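Local coordinates for protein 3-hydroxyadipyl-CoA dehydrogenase (Escherichia coli, PDB 3MOG) that catalyses the NAD-dependent oxidation of 3-hydroxyadipyl-CoA to 3-oxoadipyl-CoA in the breakdown of phenylacetate, at residues V8-S13 and H29-Y34; G19-A24 and D46-R51; V23-G28 and E67-R72; K151-V156 and W176-V181. All coordinates share one frame; numbering follows the deposited sequence. Where two conformers were deposited one is given.

Contact 1: residues V8-S13 and H29-Y34; sequences VAVIGS and HQVLLY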
loop_
_atom_site.group_PDB
_atom_site.type_symbol
_atom_site.label_atom_id
_atom_site.label_comp_id
_atom_site.label_asym_id
_atom_site.label_seq_id
_atom_site.Cartn_x
_atom_site.Cartn_y
_atom_site.Cartn_z
ATOM N N VAL C 8 25.188 -21.122 31.014
ATOM C CA VAL C 8 24.152 -20.554 30.166
ATOM C C VAL C 8 22.874 -20.359 30.990
ATOM O O VAL C 8 22.473 -21.247 31.733
ATOM C CB VAL C 8 23.858 -21.473 28.946
ATOM C CG1 VAL C 8 22.749 -20.897 28.069
ATOM C CG2 VAL C 8 25.138 -21.702 28.130
ATOM N N ALA C 9 22.266 -19.182 30.867
ATOM C CA ALA C 9 20.969 -18.915 31.459
ATOM C C ALA C 9 19.919 -18.916 30.371
ATOM O O ALA C 9 20.093 -18.286 29.335
ATOM C CB ALA C 9 20.972 -17.573 32.172
ATOM N N VAL C 10 18.833 -19.630 30.616
ATOM C CA VAL C 10 17.706 -19.673 29.716
ATOM C C VAL C 10 16.512 -19.064 30.471
ATOM O O VAL C 10 16.172 -19.505 31.581
ATOM C CB VAL C 10 17.393 -21.125 29.283
ATOM C CG1 VAL C 10 16.102 -21.179 28.499
ATOM C CG2 VAL C 10 18.537 -21.726 28.468
ATOM N N ILE C 11 15.897 -18.039 29.892
ATOM C CA ILE C 11 14.768 -17.374 30.542
ATOM C C ILE C 11 13.460 -17.802 29.906
ATOM O O ILE C 11 13.206 -17.518 28.731
ATOM C CB ILE C 11 14.881 -15.849 30.471
ATOM C CG1 ILE C 11 16.205 -15.379 31.063
ATOM C CG2 ILE C 11 13.686 -15.183 31.190
ATOM C CD1 ILE C 11 16.330 -13.862 31.129
ATOM N N GLY C 12 12.634 -18.490 30.685
ATOM C CA GLY C 12 11.344 -18.964 30.211
ATOM C C GLY C 12 11.261 -20.461 30.355
ATOM O O GLY C 12 12.252 -21.155 30.160
ATOM N N SER C 13 10.069 -20.955 30.688
ATOM C CA SER C 13 9.836 -22.374 30.939
ATOM C C SER C 13 8.890 -23.020 29.925
ATOM O O SER C 13 8.488 -24.175 30.103
ATOM C CB SER C 13 9.281 -22.566 32.357
ATOM O OG SER C 13 8.010 -21.943 32.495
ATOM N N HIS C 29 27.031 -27.713 29.402
ATOM C CA HIS C 29 26.844 -26.435 30.072
ATOM C C HIS C 29 25.959 -26.541 31.295
ATOM O O HIS C 29 24.911 -27.188 31.270
ATOM C CB HIS C 29 26.276 -25.389 29.108
ATOM C CG HIS C 29 27.163 -25.124 27.937
ATOM N ND1 HIS C 29 28.102 -24.119 27.931
ATOM C CD2 HIS C 29 27.283 -25.758 26.747
ATOM C CE1 HIS C 29 28.750 -24.130 26.780
ATOM N NE2 HIS C 29 28.278 -25.120 26.046
ATOM N N GLN C 30 26.404 -25.892 32.364
ATOM C CA GLN C 30 25.562 -25.611 33.509
ATOM C C GLN C 30 24.470 -24.643 33.035
ATOM O O GLN C 30 24.771 -23.587 32.469
ATOM C CB GLN C 30 26.415 -25.020 34.641
ATOM C CG GLN C 30 25.649 -24.623 35.893
ATOM C CD GLN C 30 26.321 -25.126 37.161
ATOM O OE1 GLN C 30 26.617 -24.350 38.076
ATOM N NE2 GLN C 30 26.558 -26.442 37.223
ATOM N N VAL C 31 23.211 -25.030 33.224
ATOM C CA VAL C 31 22.086 -24.222 32.762
ATOM C C VAL C 31 21.234 -23.689 33.908
ATOM O O VAL C 31 20.647 -24.456 34.669
ATOM C CB VAL C 31 21.191 -24.973 31.742
ATOM C CG1 VAL C 31 19.983 -24.111 31.327
ATOM C CG2 VAL C 31 22.004 -25.368 30.520
ATOM N N LEU C 32 21.176 -22.364 34.014
ATOM C CA LEU C 32 20.266 -21.708 34.938
ATOM C C LEU C 32 18.949 -21.467 34.221
ATOM O O LEU C 32 18.858 -20.594 33.363
ATOM C CB LEU C 32 20.864 -20.389 35.429
ATOM C CG LEU C 32 22.217 -20.478 36.156
ATOM C CD1 LEU C 32 22.824 -19.106 36.357
ATOM C CD2 LEU C 32 22.108 -21.197 37.487
ATOM N N LEU C 33 17.939 -22.263 34.548
ATOM C CA LEU C 33 16.623 -22.106 33.946
ATOM C C LEU C 33 15.741 -21.196 34.822
ATOM O O LEU C 33 15.311 -21.593 35.902
ATOM C CB LEU C 33 15.966 -23.475 33.728
ATOM C CG LEU C 33 14.628 -23.575 32.969
ATOM C CD1 LEU C 33 14.714 -23.053 31.523
ATOM C CD2 LEU C 33 14.176 -25.020 32.962
ATOM N N TYR C 34 15.492 -19.980 34.348
ATOM C CA TYR C 34 14.814 -18.948 35.126
ATOM C C TYR C 34 13.362 -18.732 34.730
ATOM O O TYR C 34 13.046 -18.557 33.554
ATOM C CB TYR C 34 15.568 -17.610 35.026
ATOM C CG TYR C 34 14.815 -16.422 35.611
ATOM C CD1 TYR C 34 14.184 -15.488 34.783
ATOM C CD2 TYR C 34 14.723 -16.237 36.994
ATOM C CE1 TYR C 34 13.491 -14.404 35.310
ATOM C CE2 TYR C 34 14.026 -15.144 37.534
ATOM C CZ TYR C 34 13.417 -14.240 36.685
ATOM O OH TYR C 34 12.727 -13.171 37.207
#

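Contact 2: residues G19-A24 and D46-R51; sequences GIAEVA and DGIHAR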
loop_
_atom_site.group_PDB
_atom_site.type_symbol
_atom_site.label_atom_id
_atom_site.label_comp_id
_atom_site.label_asym_id
_atom_site.label_seq_id
_atom_site.Cartn_x
_atom_site.Cartn_y
_atom_site.Cartn_z
ATOM N N GLY C 19 13.356 -26.532 25.683
ATOM C CA GLY C 19 14.067 -27.171 24.595
ATOM C C GLY C 19 15.446 -26.586 24.398
ATOM O O GLY C 19 16.391 -27.309 24.076
ATOM N N ILE C 20 15.573 -25.279 24.599
ATOM C CA ILE C 20 16.877 -24.628 24.485
ATOM C C ILE C 20 17.793 -25.068 25.641
ATOM O O ILE C 20 18.982 -25.390 25.427
ATOM C CB ILE C 20 16.753 -23.085 24.350
ATOM C CG1 ILE C 20 16.167 -22.724 22.974
ATOM C CG2 ILE C 20 18.119 -22.398 24.526
ATOM C CD1 ILE C 20 15.413 -21.347 22.931
ATOM N N ALA C 21 17.212 -25.124 26.842
ATOM C CA ALA C 21 17.903 -25.581 28.051
ATOM C C ALA C 21 18.445 -27.002 27.888
ATOM O O ALA C 21 19.591 -27.281 28.256
ATOM C CB ALA C 21 16.960 -25.482 29.290
ATOM N N GLU C 22 17.620 -27.880 27.319
ATOM C CA GLU C 22 18.001 -29.264 27.023
ATOM C C GLU C 22 19.230 -29.355 26.112
ATOM O O GLU C 22 20.142 -30.136 26.389
ATOM C CB GLU C 22 16.823 -30.016 26.402
ATOM C CG GLU C 22 17.105 -31.489 26.074
ATOM C CD GLU C 22 15.952 -32.158 25.352
ATOM O OE1 GLU C 22 16.213 -33.104 24.584
ATOM O OE2 GLU C 22 14.784 -31.738 25.541
ATOM N N VAL C 23 19.265 -28.527 25.066
ATOM C CA VAL C 23 20.390 -28.482 24.125
ATOM C C VAL C 23 21.665 -28.034 24.813
ATOM O O VAL C 23 22.710 -28.686 24.678
ATOM C CB VAL C 23 20.102 -27.550 22.924
ATOM C CG1 VAL C 23 21.349 -27.347 22.061
ATOM C CG2 VAL C 23 18.955 -28.105 22.087
ATOM N N ALA C 24 21.573 -26.932 25.554
ATOM C CA ALA C 24 22.726 -26.381 26.256
ATOM C C ALA C 24 23.268 -27.359 27.311
ATOM O O ALA C 24 24.463 -27.624 27.327
ATOM C CB ALA C 24 22.417 -24.994 26.853
ATOM N N ASP C 46 10.431 -31.685 34.442
ATOM C CA ASP C 46 9.828 -33.025 34.312
ATOM C C ASP C 46 9.730 -33.459 32.853
ATOM O O ASP C 46 10.051 -34.609 32.530
ATOM C CB ASP C 46 8.446 -33.097 34.970
ATOM C CG ASP C 46 8.507 -33.012 36.497
ATOM O OD1 ASP C 46 9.579 -33.302 37.086
ATOM O OD2 ASP C 46 7.472 -32.633 37.101
ATOM N N GLY C 47 9.293 -32.536 31.989
ATOM C CA GLY C 47 9.288 -32.736 30.536
ATOM C C GLY C 47 10.643 -33.177 29.986
ATOM O O GLY C 47 10.732 -34.207 29.318
ATOM N N ILE C 48 11.695 -32.414 30.285
ATOM C CA ILE C 48 13.052 -32.741 29.835
ATOM C C ILE C 48 13.529 -34.110 30.372
ATOM O O ILE C 48 14.096 -34.906 29.612
ATOM C CB ILE C 48 14.066 -31.626 30.179
ATOM C CG1 ILE C 48 13.538 -30.261 29.724
ATOM C CG2 ILE C 48 15.452 -31.932 29.549
ATOM C CD1 ILE C 48 14.425 -29.093 30.106
ATOM N N HIS C 49 13.299 -34.356 31.669
ATOM C CA HIS C 49 13.542 -35.663 32.280
ATOM C C HIS C 49 12.866 -36.777 31.472
ATOM O O HIS C 49 13.523 -37.734 31.057
ATOM C CB HIS C 49 13.050 -35.685 33.738
ATOM C CG HIS C 49 14.075 -35.247 34.739
ATOM N ND1 HIS C 49 14.667 -36.120 35.627
ATOM C CD2 HIS C 49 14.610 -34.030 34.998
ATOM C CE1 HIS C 49 15.524 -35.459 36.387
ATOM N NE2 HIS C 49 15.508 -34.189 36.024
ATOM N N ALA C 50 11.562 -36.620 31.225
ATOM C CA ALA C 50 10.734 -37.595 30.508
ATOM C C ALA C 50 11.151 -37.845 29.068
ATOM O O ALA C 50 11.124 -38.989 28.608
ATOM C CB ALA C 50 9.283 -37.167 30.544
ATOM N N ARG C 51 11.530 -36.784 28.360
ATOM C CA ARG C 51 11.925 -36.908 26.961
ATOM C C ARG C 51 13.296 -37.567 26.803
ATOM O O ARG C 51 13.472 -38.431 25.938
ATOM C CB ARG C 51 11.882 -35.558 26.244
ATOM C CG ARG C 51 10.479 -34.971 26.131
ATOM C CD ARG C 51 10.426 -33.793 25.182
ATOM N NE ARG C 51 11.445 -32.775 25.454
ATOM C CZ ARG C 51 11.257 -31.698 26.215
ATOM N NH1 ARG C 51 10.088 -31.486 26.816
ATOM N NH2 ARG C 51 12.250 -30.826 26.378
#

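Contact 3: residues V23-G28 and E67-R72; sequences VAASHG and ERTLKR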
loop_
_atom_site.group_PDB
_atom_site.type_symbol
_atom_site.label_atom_id
_atom_site.label_comp_id
_atom_site.label_asym_id
_atom_site.label_seq_id
_atom_site.Cartn_x
_atom_site.Cartn_y
_atom_site.Cartn_z
ATOM N N VAL C 23 19.265 -28.527 25.066
ATOM C CA VAL C 23 20.390 -28.482 24.125
ATOM C C VAL C 23 21.665 -28.034 24.813
ATOM O O VAL C 23 22.710 -28.686 24.678
ATOM C CB VAL C 23 20.102 -27.550 22.924
ATOM C CG1 VAL C 23 21.349 -27.347 22.061
ATOM C CG2 VAL C 23 18.955 -28.105 22.087
ATOM N N ALA C 24 21.573 -26.932 25.554
ATOM C CA ALA C 24 22.726 -26.381 26.256
ATOM C C ALA C 24 23.268 -27.359 27.311
ATOM O O ALA C 24 24.463 -27.624 27.327
ATOM C CB ALA C 24 22.417 -24.994 26.853
ATOM N N ALA C 25 22.391 -27.928 28.141
ATOM C CA ALA C 25 22.825 -28.888 29.173
ATOM C C ALA C 25 23.346 -30.204 28.594
ATOM O O ALA C 25 24.276 -30.792 29.145
ATOM C CB ALA C 25 21.713 -29.163 30.166
ATOM N N SER C 26 22.761 -30.657 27.484
ATOM C CA SER C 26 23.195 -31.915 26.854
ATOM C C SER C 26 24.592 -31.817 26.239
ATOM O O SER C 26 25.172 -32.827 25.875
ATOM C CB SER C 26 22.163 -32.449 25.841
ATOM O OG SER C 26 22.313 -31.855 24.563
ATOM N N HIS C 27 25.128 -30.598 26.168
ATOM C CA HIS C 27 26.441 -30.342 25.597
ATOM C C HIS C 27 27.465 -29.819 26.617
ATOM O O HIS C 27 28.485 -29.231 26.239
ATOM C CB HIS C 27 26.329 -29.394 24.388
ATOM C CG HIS C 27 25.725 -30.033 23.176
ATOM N ND1 HIS C 27 24.375 -29.983 22.902
ATOM C CD2 HIS C 27 26.288 -30.737 22.164
ATOM C CE1 HIS C 27 24.129 -30.637 21.781
ATOM N NE2 HIS C 27 25.274 -31.096 21.307
ATOM N N GLY C 28 27.191 -30.029 27.903
ATOM C CA GLY C 28 28.191 -29.790 28.947
ATOM C C GLY C 28 28.082 -28.475 29.685
ATOM O O GLY C 28 28.932 -28.152 30.517
ATOM N N GLU C 67 22.005 -38.690 32.497
ATOM C CA GLU C 67 22.052 -38.295 33.904
ATOM C C GLU C 67 22.882 -37.036 34.135
ATOM O O GLU C 67 22.518 -36.193 34.957
ATOM C CB GLU C 67 22.513 -39.448 34.812
ATOM C CG GLU C 67 22.121 -39.257 36.294
ATOM C CD GLU C 67 20.709 -38.662 36.478
ATOM O OE1 GLU C 67 19.708 -39.363 36.183
ATOM O OE2 GLU C 67 20.608 -37.490 36.921
ATOM N N ARG C 68 23.977 -36.900 33.386
ATOM C CA ARG C 68 24.812 -35.695 33.468
ATOM C C ARG C 68 24.100 -34.433 32.944
ATOM O O ARG C 68 24.291 -33.338 33.483
ATOM C CB ARG C 68 26.138 -35.887 32.735
ATOM C CG ARG C 68 27.106 -36.840 33.401
ATOM C CD ARG C 68 28.469 -36.206 33.357
ATOM N NE ARG C 68 29.456 -37.079 32.747
ATOM C CZ ARG C 68 30.721 -36.736 32.534
ATOM N NH1 ARG C 68 31.162 -35.526 32.880
ATOM N NH2 ARG C 68 31.542 -37.607 31.969
ATOM N N THR C 69 23.292 -34.604 31.897
ATOM C CA THR C 69 22.427 -33.537 31.383
ATOM C C THR C 69 21.444 -33.034 32.440
ATOM O O THR C 69 21.391 -31.831 32.705
ATOM C CB THR C 69 21.654 -33.982 30.127
ATOM O OG1 THR C 69 22.590 -34.407 29.130
ATOM C CG2 THR C 69 20.786 -32.833 29.560
ATOM N N LEU C 70 20.709 -33.958 33.059
ATOM C CA LEU C 70 19.675 -33.607 34.054
ATOM C C LEU C 70 20.224 -32.882 35.274
ATOM O O LEU C 70 19.585 -31.965 35.798
ATOM C CB LEU C 70 18.896 -34.843 34.493
ATOM C CG LEU C 70 18.223 -35.533 33.308
ATOM C CD1 LEU C 70 17.595 -36.853 33.715
ATOM C CD2 LEU C 70 17.209 -34.606 32.644
ATOM N N LYS C 71 21.420 -33.285 35.693
ATOM C CA LYS C 71 22.123 -32.669 36.815
ATOM C C LYS C 71 22.542 -31.217 36.526
ATOM O O LYS C 71 22.698 -30.421 37.449
ATOM C CB LYS C 71 23.351 -33.517 37.172
ATOM C CG LYS C 71 23.724 -33.541 38.644
ATOM C CD LYS C 71 24.358 -34.891 39.030
ATOM C CE LYS C 71 23.295 -35.966 39.313
ATOM N NZ LYS C 71 23.818 -37.363 39.202
ATOM N N ARG C 72 22.724 -30.875 35.252
ATOM C CA ARG C 72 23.157 -29.525 34.884
ATOM C C ARG C 72 21.996 -28.529 34.793
ATOM O O ARG C 72 22.217 -27.327 34.681
ATOM C CB ARG C 72 24.016 -29.542 33.603
ATOM C CG ARG C 72 25.410 -30.142 33.831
ATOM C CD ARG C 72 26.290 -30.166 32.590
ATOM N NE ARG C 72 25.887 -31.179 31.618
ATOM C CZ ARG C 72 26.653 -32.187 31.197
ATOM N NH1 ARG C 72 27.885 -32.351 31.664
ATOM N NH2 ARG C 72 26.184 -33.036 30.290
#

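Contact 4: residues K151-V156 and W176-V181; sequences KLVEVV and WGKQPV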
loop_
_atom_site.group_PDB
_atom_site.type_symbol
_atom_site.label_atom_id
_atom_site.label_comp_id
_atom_site.label_asym_id
_atom_site.label_seq_id
_atom_site.Cartn_x
_atom_site.Cartn_y
_atom_site.Cartn_z
ATOM N N LYS C 151 17.962 -28.389 13.418
ATOM C CA LYS C 151 19.346 -28.001 13.290
ATOM C C LYS C 151 19.668 -26.536 13.147
ATOM O O LYS C 151 20.766 -26.129 13.423
ATOM C CB LYS C 151 20.032 -28.814 12.216
ATOM C CG LYS C 151 20.449 -30.152 12.711
ATOM C CD LYS C 151 21.315 -30.865 11.729
ATOM C CE LYS C 151 22.520 -30.057 11.291
ATOM N NZ LYS C 151 23.710 -30.271 12.143
ATOM N N LEU C 152 18.724 -25.757 12.666
ATOM C CA LEU C 152 19.021 -24.377 12.299
ATOM C C LEU C 152 18.934 -23.415 13.483
ATOM O O LEU C 152 18.028 -23.516 14.290
ATOM C CB LEU C 152 18.097 -23.901 11.161
ATOM C CG LEU C 152 18.563 -22.607 10.474
ATOM C CD1 LEU C 152 19.649 -22.881 9.388
ATOM C CD2 LEU C 152 17.383 -21.861 9.900
ATOM N N VAL C 153 19.884 -22.489 13.582
ATOM C CA VAL C 153 19.653 -21.264 14.354
ATOM C C VAL C 153 20.046 -20.017 13.553
ATOM O O VAL C 153 21.045 -20.022 12.845
ATOM C CB VAL C 153 20.207 -21.296 15.840
ATOM C CG1 VAL C 153 21.248 -22.316 16.023
ATOM C CG2 VAL C 153 20.668 -19.912 16.341
ATOM N N GLU C 154 19.220 -18.982 13.632
ATOM C CA GLU C 154 19.515 -17.706 13.009
ATOM C C GLU C 154 20.174 -16.812 14.052
ATOM O O GLU C 154 19.594 -16.550 15.112
ATOM C CB GLU C 154 18.222 -17.077 12.476
ATOM C CG GLU C 154 17.591 -17.852 11.332
ATOM C CD GLU C 154 16.292 -17.228 10.827
ATOM O OE1 GLU C 154 15.324 -17.140 11.613
ATOM O OE2 GLU C 154 16.237 -16.844 9.635
ATOM N N VAL C 155 21.402 -16.389 13.767
ATOM C CA VAL C 155 22.160 -15.521 14.657
ATOM C C VAL C 155 21.954 -14.088 14.180
ATOM O O VAL C 155 22.435 -13.696 13.124
ATOM C CB VAL C 155 23.670 -15.858 14.660
ATOM C CG1 VAL C 155 24.435 -14.863 15.535
ATOM C CG2 VAL C 155 23.921 -17.288 15.132
ATOM N N VAL C 156 21.212 -13.310 14.944
ATOM C CA VAL C 156 20.676 -12.065 14.405
ATOM C C VAL C 156 21.373 -10.837 14.954
ATOM O O VAL C 156 21.368 -10.607 16.171
ATOM C CB VAL C 156 19.171 -11.951 14.673
ATOM C CG1 VAL C 156 18.569 -10.866 13.814
ATOM C CG2 VAL C 156 18.500 -13.261 14.404
ATOM N N TRP C 176 27.036 -26.981 19.671
ATOM C CA TRP C 176 25.792 -27.658 20.092
ATOM C C TRP C 176 25.184 -28.545 19.001
ATOM O O TRP C 176 24.033 -29.017 19.123
ATOM C CB TRP C 176 24.747 -26.664 20.619
ATOM C CG TRP C 176 25.179 -25.893 21.846
ATOM C CD1 TRP C 176 26.289 -26.121 22.607
ATOM C CD2 TRP C 176 24.489 -24.790 22.466
ATOM N NE1 TRP C 176 26.353 -25.214 23.637
ATOM C CE2 TRP C 176 25.259 -24.394 23.585
ATOM C CE3 TRP C 176 23.304 -24.089 22.176
ATOM C CZ2 TRP C 176 24.888 -23.325 24.420
ATOM C CZ3 TRP C 176 22.928 -23.036 23.012
ATOM C CH2 TRP C 176 23.724 -22.658 24.117
ATOM N N GLY C 177 25.962 -28.785 17.943
ATOM C CA GLY C 177 25.525 -29.618 16.825
ATOM C C GLY C 177 24.472 -28.936 15.960
ATOM O O GLY C 177 23.713 -29.607 15.254
ATOM N N LYS C 178 24.411 -27.606 16.039
ATOM C CA LYS C 178 23.486 -26.825 15.226
ATOM C C LYS C 178 24.201 -26.275 14.011
ATOM O O LYS C 178 25.413 -26.441 13.859
ATOM C CB LYS C 178 22.868 -25.662 16.021
ATOM C CG LYS C 178 22.041 -26.056 17.249
ATOM C CD LYS C 178 21.007 -27.122 16.941
ATOM C CE LYS C 178 20.211 -27.484 18.194
ATOM N NZ LYS C 178 19.227 -28.586 17.931
ATOM N N GLN C 179 23.437 -25.619 13.151
ATOM C CA GLN C 179 23.989 -24.918 12.013
ATOM C C GLN C 179 23.549 -23.462 12.092
ATOM O O GLN C 179 22.393 -23.142 11.809
ATOM C CB GLN C 179 23.501 -25.556 10.706
ATOM C CG GLN C 179 24.218 -25.051 9.453
ATOM C CD GLN C 179 25.732 -25.183 9.546
ATOM O OE1 GLN C 179 26.255 -26.272 9.780
ATOM N NE2 GLN C 179 26.441 -24.066 9.379
ATOM N N PRO C 180 24.462 -22.576 12.497
ATOM C CA PRO C 180 24.112 -21.166 12.526
ATOM C C PRO C 180 24.121 -20.554 11.124
ATOM O O PRO C 180 24.888 -20.990 10.249
ATOM C CB PRO C 180 25.218 -20.548 13.378
ATOM C CG PRO C 180 26.418 -21.459 13.145
ATOM C CD PRO C 180 25.860 -22.828 12.905
ATOM N N VAL C 181 23.241 -19.576 10.923
ATOM C CA VAL C 181 23.266 -18.695 9.765
ATOM C C VAL C 181 23.173 -17.266 10.311
ATOM O O VAL C 181 22.511 -17.040 11.311
ATOM C CB VAL C 181 22.121 -18.995 8.750
ATOM C CG1 VAL C 181 22.355 -20.325 8.035
ATOM C CG2 VAL C 181 20.720 -18.973 9.420
#

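Contact 1: residues V8-S13 and H29-Y34
Five backbone hydrogen bonds, each with 2.9 Å between N and O, join segments 8-13 and 29-34: V8 N to Q30 O, L32 N to V8 O, V10 N to L32 O, Y34 N to V10 O and G12 N to Y34 O. The strand directions differ by 18°, and V8 bonds to Q30 and L32 on either side of V31, as V10 does to L32 and Y34 around L33, the register of a parallel ladder. The Y34 N bond is the straightest, 173° at the hydrogen, and runs nearly along the C=O axis of V10. Apolar contacts flank the ladder. On the face of V8, V10, V31 and L33, V10 CG2 crosses V31 CG1 obliquely, while V10 CG1, anti to its backbone N, lies alongside L33 CD1 at 3.8 Å. On the other face I11 CG2 meets the ring edge of Y34, 3.6 Å from CD1. Helix 15-26 packs on V10 and V31. At G12 phi is positive, 122°, and a side chain would collide with the carbonyl oxygen of I11. Strand, glycine turn, helix and parallel strand form the opening beta-alpha-beta unit of a Rossmann NAD-binding domain, with G12 probably first in its GxGxxG motif.

Contact 2: residues G19-A24 and D46-R51
E22 leaves helix 19-24 pointing at helix 46-51 and reaches it along almost its whole length. Its CB already touches I48 CG2, at 3.9 Å. CG, set anti to the backbone N, lies equally near to that same methyl, so the aliphatic part of E22 and the side chain of I48 overlap head to tail. The chain stays extended beyond CG, which carries the carboxylate past the isoleucine to R51. There OE2 accepts a hydrogen bond from R51 NH2 at 2.8 Å, with 160° at the hydrogen, and the opposite charges make it a salt bridge. R51 NH2 meets OE2 nearly along the C-O axis, and OE2 lies almost in the guanidinium plane, at its rim. The carboxylate and guanidinium planes are only 26° apart. R51 reaches this position by bending at chi3, and one face of its guanidinium lies over I48 N, which is offset toward the rim. A21 CB adds a looser touch on I48 CD1. The axes of the short segments approach to 10.4 Å and cross at -55°, a wide spacing bridged by side chains. On the sheet side, A21 and I48 both touch L73 of strand 73-76, while A21 also packs on V31 and L33; helices 15-26 and 38-57 therefore lie together on one face of the parallel part of the sheet, strands 73-76 and 31-34.

Contact 3: residues V23-G28 and E67-R72
The C-terminal end of the first helix of the Rossmann domain, helix 15-26, is met here by the C-terminal part of helix 63-71 and R72, just before strand 73-76. R72 carries the polar part. Its CG is anti to the carbonyl carbon and the chain bends at chi3, bringing NE to A25 O at 3.0 Å. That hydrogen bond is bent, 130° at the hydrogen; NE lies in the carbonyl plane of A25, whereas the oxygen is tilted 29° from the guanidinium plane. NH2 adds a weak bond to the same oxygen, and G28 N of the turn also donates to it, so several donors converge on a carbonyl of the last helical turn. The guanidinium is sandwiched: G28 CA sits over the centre of one face, 3.6 Å from CZ, and R68 O lies over the opposite face, offset toward the rim. G28 has a positive phi of 99°, where a side chain would collide with the carbonyl oxygen of H27. The rest is close packing. A25 CB rests on T69 O and on T69 CG2, 3.8 Å away, and S26 CA approaches T69 OG1 to 3.4 Å. T69 OG1 itself hydrogen-bonds T65 O, a turn earlier in its own helix. V23 O accepts hydrogen bonds from both S26 OG and H27 ND1, the latter at 2.8 Å and in the imidazole plane. Last-turn carbonyls without their regular helical N-H partners are thus met by R72, S26 and H27, as often happens at a helix C-terminus.

Contact 4: residues K151-V156 and W176-V181
Strands 152-157 and 179-184 are the parallel pair of a beta-alpha-beta unit whose crossover is helix 163-175, at the end of the NAD-binding domain's sheet where 179-184 is the outermost strand. Four backbone hydrogen bonds make the ladder: Q179 N to K151 O (2.7 Å), V153 N to Q179 O (3.1 Å), V181 N to V153 O (3.0 Å) and V155 N to V181 O (2.8 Å). The last is nearly straight, 174° at the hydrogen, whereas V153 N stands well above the carbonyl plane of Q179. Apolar contacts line both faces. On that of L152, E154 and V181, L152 CD1 crosses V181 CG1 at about a right angle, and E154 CG runs beside V181 CG2; the E154 carboxylate goes on to H142 ND1 and to the backbone N of I190 and V191. V155 CG2 lies beside P180 CB, which helix 163-175 covers; near the strand start V153 CG1 crosses K178 CB at 3.7 Å. G177 closes that helix with a Schellman motif at positive phi (72°). Its carbonyl then takes a charged donor: K151, bent at chi3 and chi4, folds back so that NZ lies 3.2 Å from G177 O, above the carbonyl plane.

Contacts 1 and 4 are buried parallel strand pairs of one sheet, bound mainly by backbone ladders, contact 4 at its edge strand and contact 1 further in. Contacts 2 and 3 instead join helices through side chains and share helix 15-26: contact 2, buried apart from the exposed R51, pairs it with helix 38-57 by a charged bridge over apolar atoms, and contact 3, partly buried, pairs its C-terminal end with helix 63-71 by arginine-to-carbonyl bonds. Helix 15-26 is also the crossover of contact 1, and V31 N, 2.9 Å from R72 O, probably hydrogen-bonds contact 1 to contact 3. W176 of contact 4 reaches all three others, packing on V23, A24, H27 and H29.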